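Benzoylformate Decarboxylase (PDB 4K9Q) probably decarboxylates benzoylformate to benzaldehyde, using bound thiamine diphosphate held in place by a magnesium ion. Local coordinates at residues G438-T441 / G442-K446; L400-D403 / L404-V408; L482-V485 / A486-K489. All coordinates share one frame; numbering follows the deposited sequence.

Contact 1 of 3, residues G438-T441 / G442-K446; sequences GIYT and GVQQK
Gln444 N donates to Tyr440 O at 2.8 Å, the shortest hydrogen bond between 438-441 and 442-446. It is fairly straight (167° at the hydrogen) and arrives slightly tilted from the carbonyl plane. The same one-turn step brings the two side chains together. Tyr440 CG, anti to the backbone N (chi1 -175°), sits beside the carbonyl carbon, and the ring reaches along the helix with one face to Gln444. Gln444 CG sits over that face, 3.6 Å from the ring centroid, in a CH-pi contact. A bend at chi2 folds the glutamine amide toward the phenol end, where Gln444 NE2 comes within 3.5 Å of Tyr440 CE1. Amide and ring planes are 28° apart, so the amide is tilted against the ring. Tyr440 OH has its hydrogen bond with Pro480 O of the second subunit. One residue on, Thr441 and Gln445 run side by side, Thr441 CG2 lying 3.9 Å from Gln445 CG, while Thr441 OG1 bonds to Leu43 O. Lys446, at positive phi, ends the helix in a Schellman motif. Helix 438-445 lies along helix 403-417, with Ile439 on Leu404, Thr441 on Val408 and Gln445 on Leu412. Tyr440 faces the subunit interface, packing on Leu482 of the second subunit, and the chain then runs on into strand 449-455.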
# COMPACT_ATOMS: atom_id res chain seq x y z
N GLY A 438 4.80 23.36 -20.84
CA GLY A 438 6.16 22.95 -21.16
C GLY A 438 6.84 23.89 -22.16
O GLY A 438 8.06 24.03 -22.15
N ILE A 439 6.05 24.51 -23.02
CA ILE A 439 6.59 25.45 -24.01
C ILE A 439 7.45 26.52 -23.35
O ILE A 439 8.51 26.90 -23.86
CB ILE A 439 5.46 26.12 -24.82
CG1 ILE A 439 4.66 25.06 -25.59
CG2 ILE A 439 6.03 27.16 -25.78
CD1 ILE A 439 3.43 25.63 -26.27
N TYR A 440 7.00 27.00 -22.19
CA TYR A 440 7.72 28.04 -21.47
C TYR A 440 9.16 27.64 -21.20
O TYR A 440 10.08 28.45 -21.36
CB TYR A 440 7.01 28.33 -20.15
CG TYR A 440 7.62 29.48 -19.37
CD1 TYR A 440 7.52 30.79 -19.83
CD2 TYR A 440 8.29 29.25 -18.17
CE1 TYR A 440 8.08 31.85 -19.12
CE2 TYR A 440 8.85 30.30 -17.45
CZ TYR A 440 8.74 31.59 -17.93
OH TYR A 440 9.30 32.60 -17.19
N THR A 441 9.38 26.40 -20.79
CA THR A 441 10.73 25.95 -20.48
C THR A 441 11.58 25.92 -21.75
O THR A 441 12.74 26.32 -21.73
CB THR A 441 10.72 24.56 -19.82
OG1 THR A 441 9.96 24.64 -18.60
CG2 THR A 441 12.14 24.12 -19.49
N GLY A 442 10.99 25.46 -22.85
CA GLY A 442 11.65 25.50 -24.14
C GLY A 442 12.11 26.91 -24.48
O GLY A 442 13.25 27.14 -24.87
N VAL A 443 11.22 27.88 -24.35
CA VAL A 443 11.54 29.26 -24.67
C VAL A 443 12.63 29.82 -23.73
O VAL A 443 13.62 30.40 -24.19
CB VAL A 443 10.29 30.15 -24.64
CG1 VAL A 443 10.66 31.60 -24.86
CG2 VAL A 443 9.32 29.69 -25.74
N GLN A 444 12.44 29.62 -22.43
CA GLN A 444 13.36 30.18 -21.45
C GLN A 444 14.76 29.57 -21.53
O GLN A 444 15.75 30.27 -21.30
CB GLN A 444 12.79 30.04 -20.03
CG GLN A 444 11.59 30.91 -19.76
CD GLN A 444 11.92 32.38 -19.85
OE1 GLN A 444 12.94 32.83 -19.32
NE2 GLN A 444 11.07 33.14 -20.52
N GLN A 445 14.83 28.29 -21.87
CA GLN A 445 16.11 27.60 -22.02
C GLN A 445 16.69 27.75 -23.43
O GLN A 445 17.82 27.32 -23.69
CB GLN A 445 15.98 26.11 -21.67
CG GLN A 445 15.53 25.83 -20.24
CD GLN A 445 16.55 26.27 -19.20
OE1 GLN A 445 17.76 26.09 -19.37
NE2 GLN A 445 16.07 26.85 -18.11
N LYS A 446 15.92 28.37 -24.32
CA LYS A 446 16.30 28.54 -25.72
C LYS A 446 16.61 27.22 -26.42
O LYS A 446 17.52 27.14 -27.25
CB LYS A 446 17.48 29.53 -25.84
CG LYS A 446 17.16 30.90 -25.27
CD LYS A 446 18.34 31.85 -25.40
CE LYS A 446 17.95 33.24 -24.91
NZ LYS A 446 17.45 33.20 -23.50

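Contact 2 of 3, residues L400-D403 / L404-V408; sequences LGWD and LPAAV. With TPP (thiamine diphosphate), chain D.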
# COMPACT_ATOMS: atom_id res chain seq x y z
N LEU A 400 -1.08 10.96 -22.52
CA LEU A 400 -0.91 12.25 -23.15
C LEU A 400 -0.38 13.29 -22.17
O LEU A 400 -0.65 13.23 -20.97
CB LEU A 400 -2.24 12.72 -23.76
CG LEU A 400 -2.85 11.79 -24.80
CD1 LEU A 400 -4.15 12.40 -25.35
CD2 LEU A 400 -1.84 11.55 -25.92
N GLY A 401 0.40 14.24 -22.69
CA GLY A 401 1.03 15.26 -21.87
C GLY A 401 2.51 14.98 -21.64
O GLY A 401 3.19 15.75 -20.97
N TRP A 402 3.01 13.88 -22.19
CA TRP A 402 4.42 13.55 -21.97
C TRP A 402 5.33 14.15 -23.04
O TRP A 402 6.39 14.68 -22.72
CB TRP A 402 4.61 12.03 -21.92
CG TRP A 402 6.02 11.64 -21.59
CD1 TRP A 402 6.59 11.58 -20.35
CD2 TRP A 402 7.05 11.27 -22.52
NE1 TRP A 402 7.90 11.19 -20.45
CE2 TRP A 402 8.21 10.99 -21.77
CE3 TRP A 402 7.10 11.15 -23.92
CZ2 TRP A 402 9.41 10.61 -22.37
CZ3 TRP A 402 8.30 10.76 -24.51
CH2 TRP A 402 9.44 10.49 -23.74
N ASP A 403 4.91 14.07 -24.30
CA ASP A 403 5.84 14.33 -25.41
C ASP A 403 6.22 15.79 -25.58
O ASP A 403 7.37 16.11 -25.91
CB ASP A 403 5.31 13.74 -26.72
CG ASP A 403 5.43 12.22 -26.74
OD1 ASP A 403 6.49 11.73 -27.19
OD2 ASP A 403 4.49 11.52 -26.29
N LEU A 404 5.27 16.70 -25.35
CA LEU A 404 5.57 18.11 -25.49
C LEU A 404 6.73 18.54 -24.56
O LEU A 404 7.73 19.06 -25.04
CB LEU A 404 4.32 18.97 -25.30
CG LEU A 404 4.49 20.47 -25.59
CD1 LEU A 404 3.13 21.10 -25.84
CD2 LEU A 404 5.21 21.17 -24.44
N PRO A 405 6.59 18.30 -23.25
CA PRO A 405 7.75 18.59 -22.39
C PRO A 405 8.95 17.65 -22.61
O PRO A 405 10.10 18.09 -22.49
CB PRO A 405 7.18 18.49 -20.97
CG PRO A 405 5.91 17.69 -21.10
CD PRO A 405 5.38 17.98 -22.48
N ALA A 406 8.71 16.39 -22.97
CA ALA A 406 9.86 15.50 -23.17
C ALA A 406 10.76 16.00 -24.31
O ALA A 406 11.99 15.87 -24.24
CB ALA A 406 9.41 14.06 -23.43
N ALA A 407 10.14 16.60 -25.32
CA ALA A 407 10.88 17.21 -26.43
C ALA A 407 11.87 18.25 -25.93
O ALA A 407 13.00 18.33 -26.42
CB ALA A 407 9.92 17.83 -27.44
N VAL A 408 11.43 19.06 -24.97
CA VAL A 408 12.32 20.06 -24.37
C VAL A 408 13.50 19.37 -23.69
O VAL A 408 14.63 19.82 -23.79
CB VAL A 408 11.58 20.98 -23.37
CG1 VAL A 408 12.57 21.88 -22.64
CG2 VAL A 408 10.53 21.83 -24.09
N1' TPP D . -5.85 11.61 -20.97
C2' TPP D . -4.53 11.22 -20.88
CM2 TPP D . -3.62 11.81 -19.84
N3' TPP D . -4.02 10.25 -21.73
C4' TPP D . -4.83 9.69 -22.69
N4' TPP D . -4.34 8.75 -23.49
C5' TPP D . -6.16 10.11 -22.81
C6' TPP D . -6.68 11.06 -21.93
C7' TPP D . -7.05 9.48 -23.85
N3 TPP D . -6.79 9.84 -25.24
C2 TPP D . -6.11 9.04 -26.14
S1 TPP D . -6.00 9.67 -27.62
C5 TPP D . -6.82 10.98 -27.17
C4 TPP D . -7.22 10.98 -25.83
CM4 TPP D . -8.00 12.07 -25.14
C6 TPP D . -7.07 12.01 -28.23
C7 TPP D . -5.83 12.65 -28.83
O7 TPP D . -6.31 13.73 -29.59
PA TPP D . -5.32 14.64 -30.48
O1A TPP D . -4.07 14.91 -29.69
O2A TPP D . -6.00 15.91 -30.87
O3A TPP D . -4.89 13.68 -31.69
PB TPP D . -5.77 13.18 -32.94
O1B TPP D . -6.29 11.83 -32.57
O2B TPP D . -4.82 13.10 -34.11
O3B TPP D . -6.91 14.11 -33.20
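Trp402 lays the six-membered ring of its indole squarely over the methyl of Ala406, one helical turn later. Ala406 CB stands 3.4 Å from that ring's centroid and only 4° off the normal, a CH-pi contact that touches all six ring atoms almost evenly. The pose comes from chi1 of -176°, which sends CG away from the backbone N, and chi2 of 82°, which turns the ring broadside to the methyl. Ala406 N bonds to Trp402 O at 2.9 Å, in the carbonyl plane, tying the same two residues through the backbone. At the ring's edge and in its plane sits Asp403 OD1, 3.4 Å from Trp402 CZ3, while Trp402 NE1 is bonded to Asp55 OD2. Pro405, which has no N-H to give, rests its CG 3.3 Å from Gly401 O; Ser435 OG bonds to that oxygen. Leu400 turns instead to the cofactor: Leu400 N donates to N3' of thiamine diphosphate at 3.1 Å, and Leu400 CD1 comes within 3.4 Å of the thiazolium C4. The leucine thus fills the bend between the two cofactor rings, consistent with the V conformation of this enzyme family. Leading out of the loop after strand 392-393, helix 403-417 begins here, with Trp402 and Pro405 against helix 47-61 and Leu404 and Ala407 against strand 423-428.

Contact 3 of 3, residues L482-V485 / A486-K489; sequences LDIV and AQGK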
# COMPACT_ATOMS: atom_id res chain seq x y z
N LEU A 482 -10.16 26.59 -29.95
CA LEU A 482 -8.80 26.72 -29.41
C LEU A 482 -7.96 27.55 -30.35
O LEU A 482 -7.92 27.28 -31.55
CB LEU A 482 -8.14 25.36 -29.22
CG LEU A 482 -8.79 24.43 -28.21
CD1 LEU A 482 -8.19 23.04 -28.34
CD2 LEU A 482 -8.63 24.99 -26.81
N ASP A 483 -7.29 28.57 -29.81
CA ASP A 483 -6.36 29.36 -30.61
C ASP A 483 -4.96 28.94 -30.20
O ASP A 483 -4.39 29.44 -29.22
CB ASP A 483 -6.55 30.87 -30.38
CG ASP A 483 -5.67 31.73 -31.30
OD1 ASP A 483 -4.67 31.22 -31.84
OD2 ASP A 483 -5.98 32.93 -31.48
N ILE A 484 -4.42 27.99 -30.95
CA ILE A 484 -3.14 27.41 -30.59
C ILE A 484 -1.98 28.35 -30.89
O ILE A 484 -0.96 28.31 -30.21
CB ILE A 484 -2.99 26.03 -31.25
CG1 ILE A 484 -4.14 25.13 -30.76
CG2 ILE A 484 -1.63 25.42 -30.92
CD1 ILE A 484 -4.10 23.71 -31.30
N VAL A 485 -2.14 29.23 -31.88
CA VAL A 485 -1.14 30.27 -32.11
C VAL A 485 -0.98 31.13 -30.85
O VAL A 485 0.13 31.40 -30.41
CB VAL A 485 -1.50 31.15 -33.31
CG1 VAL A 485 -0.54 32.34 -33.43
CG2 VAL A 485 -1.51 30.31 -34.59
N ALA A 486 -2.11 31.52 -30.26
CA ALA A 486 -2.09 32.30 -29.03
C ALA A 486 -1.42 31.54 -27.88
O ALA A 486 -0.79 32.16 -27.02
CB ALA A 486 -3.49 32.76 -28.64
N GLN A 487 -1.56 30.22 -27.85
CA GLN A 487 -0.89 29.41 -26.82
C GLN A 487 0.63 29.50 -26.93
O GLN A 487 1.32 29.65 -25.92
CB GLN A 487 -1.34 27.94 -26.87
CG GLN A 487 -2.79 27.75 -26.48
CD GLN A 487 -3.27 26.31 -26.54
OE1 GLN A 487 -2.76 25.49 -27.31
NE2 GLN A 487 -4.27 25.99 -25.73
N GLY A 488 1.15 29.43 -28.16
CA GLY A 488 2.57 29.62 -28.39
C GLY A 488 3.03 31.01 -27.95
O GLY A 488 4.05 31.15 -27.27
N LYS A 489 2.26 32.03 -28.33
CA LYS A 489 2.57 33.42 -27.97
C LYS A 489 2.57 33.60 -26.45
O LYS A 489 3.40 34.32 -25.89
CB LYS A 489 1.56 34.36 -28.63
CG LYS A 489 1.77 35.83 -28.31
CD LYS A 489 0.71 36.70 -28.99
CE LYS A 489 0.89 38.17 -28.64
NZ LYS A 489 -0.09 39.04 -29.38
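Gln487 N bonds to Asp483 O at 3.2 Å, rather bent, and opens the helix; Gly488 N to Ile484 O and Lys489 N to Val485 O (3.0 Å) continue it. Leu482 and Asp483 are still extended, and the chain becomes helical at Ile484, which places Asp483 at the N-cap. Its chi1 of -175° sets CG beside the carbonyl carbon, which turns OD1 toward the first turn, and Asp483 OD1 accepts from Ala486 N at 3.0 Å. That bond is nearly straight at the hydrogen (164°), though the N-H meets the oxygen from well above the carboxylate plane. The negative charge probably also suits the helix start. Asp483 CG lies 3.6 Å from Ala486 CB, packing the cap onto the first turn. Gln487 stretches out to set OE1 across the Ile484 side chain, 3.7 Å from Ile484 CG1, and its NE2 bonds to Gln433 OE1. Ile484 is the inward residue, lodged among helix 429-434 and strands 449-455 and 517-523, where it touches the magnesium ligand Asp429. On the outer side, Asp483 and Lys489 pack against Lys489 and Asp483 of the second subunit, leaving helix 484-490 between the sheet and the interface.

Overall arrangement
All three are local contacts along helices of the C-terminal thiamine diphosphate-binding domain: contacts 2 and 3 at helix starts, contact 1 along a whole short helix up to its C-terminal end. Contact 2 is buried throughout, about 9 Å from the chain's centre, and reaches the cofactor itself. Contact 1, also largely buried, lies directly against it: side chains of helix 403-417 pack onto Gly438 and Gly442 of helix 438-445, Leu404 CD2 3.9 Å from Gly438 CA and Val408 CG2 3.8 Å from Gly442 CA. Contact 3 is partly buried and touches neither. Contacts 1 and 2 share an aliphatic carbon over an aromatic face; contact 3 relies on a charged cap. Contacts 1 and 3 both border the second subunit.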